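Local coordinates for protein lantibiotic dehydratase (PDB 5EHK) that probably dehydrates serine and threonine residues of the NAI-107 lantibiotic precursor peptide, in a reaction that depends on glutamyl-tRNA, at residues A[177-182]-A[358-363]. Residues are numbered along the deposited sequence; the frame is centred on the assembly and turned at random.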
loop_
_atom_site.group_PDB
_atom_site.type_symbol
_atom_site.label_atom_id
_atom_site.label_comp_id
_atom_site.label_asym_id
_atom_site.label_seq_id
_atom_site.Cartn_x
_atom_site.Cartn_y
_atom_site.Cartn_z
ATOM N N LEU A 177 -35.296 17.872 -20.912
ATOM C CA LEU A 177 -36.510 18.133 -20.149
ATOM C C LEU A 177 -36.260 18.988 -18.911
ATOM O O LEU A 177 -37.081 19.833 -18.558
ATOM C CB LEU A 177 -37.194 16.830 -19.743
ATOM C CG LEU A 177 -38.467 17.045 -18.928
ATOM C CD1 LEU A 177 -39.482 17.817 -19.755
ATOM C CD2 LEU A 177 -39.040 15.706 -18.453
ATOM N N LEU A 178 -35.125 18.776 -18.254
ATOM C CA LEU A 178 -34.824 19.533 -17.047
ATOM C C LEU A 178 -34.634 21.031 -17.316
ATOM O O LEU A 178 -35.036 21.859 -16.498
ATOM C CB LEU A 178 -33.635 18.920 -16.284
ATOM C CG LEU A 178 -33.988 17.635 -15.518
ATOM C CD1 LEU A 178 -32.748 16.864 -15.092
ATOM C CD2 LEU A 178 -34.900 17.913 -14.328
ATOM N N SER A 179 -34.061 21.385 -18.465
ATOM C CA SER A 179 -33.976 22.799 -18.862
ATOM C C SER A 179 -35.333 23.500 -18.829
ATOM O O SER A 179 -35.439 24.658 -18.410
ATOM C CB SER A 179 -33.306 22.979 -20.225
ATOM O OG SER A 179 -31.900 22.819 -20.113
ATOM N N ALA A 180 -36.363 22.790 -19.272
ATOM C CA ALA A 180 -37.719 23.319 -19.263
ATOM C C ALA A 180 -38.347 23.318 -17.866
ATOM O O ALA A 180 -39.067 24.252 -17.507
ATOM C CB ALA A 180 -38.596 22.551 -20.246
ATOM N N VAL A 181 -38.098 22.263 -17.093
ATOM C CA VAL A 181 -38.665 22.144 -15.752
ATOM C C VAL A 181 -38.175 23.303 -14.893
ATOM O O VAL A 181 -38.927 23.863 -14.089
ATOM C CB VAL A 181 -38.269 20.797 -15.084
ATOM C CG1 VAL A 181 -38.796 20.725 -13.663
ATOM C CG2 VAL A 181 -38.773 19.600 -15.908
ATOM N N HIS A 182 -36.914 23.673 -15.103
ATOM C CA HIS A 182 -36.302 24.825 -14.445
ATOM C C HIS A 182 -37.080 26.107 -14.729
ATOM O O HIS A 182 -37.320 26.907 -13.824
ATOM C CB HIS A 182 -34.868 25.001 -14.937
ATOM C CG HIS A 182 -33.936 23.925 -14.481
ATOM N ND1 HIS A 182 -32.657 23.793 -14.972
ATOM C CD2 HIS A 182 -34.103 22.926 -13.581
ATOM C CE1 HIS A 182 -32.070 22.760 -14.393
ATOM N NE2 HIS A 182 -32.928 22.213 -13.550
ATOM N N ARG A 358 -37.884 24.161 -30.519
ATOM C CA ARG A 358 -38.666 25.352 -30.212
ATOM C C ARG A 358 -38.616 25.606 -28.712
ATOM O O ARG A 358 -38.335 26.719 -28.259
ATOM C CB ARG A 358 -40.109 25.207 -30.705
ATOM C CG ARG A 358 -40.404 26.045 -31.956
ATOM C CD ARG A 358 -41.759 25.715 -32.550
ATOM N NE ARG A 358 -41.747 24.479 -33.325
ATOM C CZ ARG A 358 -42.750 23.604 -33.348
ATOM N NH1 ARG A 358 -43.845 23.832 -32.630
ATOM N NH2 ARG A 358 -42.652 22.497 -34.083
ATOM N N VAL A 359 -38.870 24.544 -27.956
ATOM C CA VAL A 359 -38.756 24.562 -26.511
ATOM C C VAL A 359 -37.361 24.978 -26.103
ATOM O O VAL A 359 -37.192 25.880 -25.290
ATOM C CB VAL A 359 -39.005 23.160 -25.949
ATOM C CG1 VAL A 359 -38.560 23.068 -24.495
ATOM C CG2 VAL A 359 -40.469 22.786 -26.111
ATOM N N HIS A 360 -36.367 24.345 -26.712
ATOM C CA HIS A 360 -34.958 24.647 -26.456
ATOM C C HIS A 360 -34.090 23.803 -27.385
ATOM O O HIS A 360 -34.244 22.578 -27.443
ATOM C CB HIS A 360 -34.583 24.326 -25.002
ATOM C CG HIS A 360 -33.127 24.505 -24.700
ATOM N ND1 HIS A 360 -32.463 25.696 -24.910
ATOM C CD2 HIS A 360 -32.200 23.633 -24.232
ATOM C CE1 HIS A 360 -31.193 25.554 -24.568
ATOM N NE2 HIS A 360 -31.006 24.312 -24.158
ATOM N N PRO A 361 -33.167 24.454 -28.109
ATOM C CA PRO A 361 -32.308 23.727 -29.048
ATOM C C PRO A 361 -31.278 22.885 -28.312
ATOM O O PRO A 361 -30.409 23.448 -27.656
ATOM C CB PRO A 361 -31.622 24.852 -29.835
ATOM C CG PRO A 361 -31.680 26.046 -28.932
ATOM C CD PRO A 361 -32.960 25.912 -28.174
ATOM N N HIS A 362 -31.384 21.561 -28.411
ATOM C CA HIS A 362 -30.401 20.669 -27.792
ATOM C C HIS A 362 -29.830 19.651 -28.770
ATOM O O HIS A 362 -30.554 19.138 -29.625
ATOM C CB HIS A 362 -31.014 19.931 -26.601
ATOM C CG HIS A 362 -29.999 19.269 -25.718
ATOM N ND1 HIS A 362 -30.174 18.003 -25.201
ATOM C CD2 HIS A 362 -28.805 19.708 -25.252
ATOM C CE1 HIS A 362 -29.126 17.690 -24.457
ATOM N NE2 HIS A 362 -28.283 18.708 -24.472
ATOM N N ASP A 363 -28.545 19.334 -28.612
ATOM C CA ASP A 363 -27.870 18.379 -29.491
ATOM C C ASP A 363 -28.530 16.996 -29.539
ATOM O O ASP A 363 -28.610 16.372 -30.605
ATOM C CB ASP A 363 -26.414 18.196 -29.061
ATOM C CG ASP A 363 -25.517 19.306 -29.551
ATOM O OD1 ASP A 363 -26.022 20.214 -30.251
ATOM O OD2 ASP A 363 -24.301 19.256 -29.257
#
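A180 puts its methyl CB against the CG1 branch of V359, 4.3 Å apart, an apolar contact between one turn of helix 174-185 and the last residue of helix 346-359. V359 has CG1 swung anti to its backbone N (chi1 166°), which carries that branch across to A180. One residue on, H360 leaves helical geometry, and its imidazole approaches helix 174-185: ring atom CD2 lies 4.2 Å from CB of S179. The serine meets the ring obliquely, through its methylene carbon, while its OG makes a weak hydrogen bond with the carbonyl O of G218. The touch is light, with about 100 Å² buried over both sides and 7.4 Å between CA of A180 and CA of V359, and across it the two segments meet through side chains. The carbonyls of V359 and H360, where helix 346-359 gives way to loop, are met by residues of helix 174-185 just outside 177-182: W176 gives its NE1 to the O of H360, and R183 reaches the O of V359 through a weak hydrogen bond. Helix 318-339 helps to bury both A180 and V359, with L327 touching A180, and L323 and A326 touching V359. Helix 294-306 packs against L177 and V181 of helix 174-185, while past H360 the chain runs through a short loop into strand 366-379, which pairs antiparallel with strand 167-172, just ahead of helix 174-185.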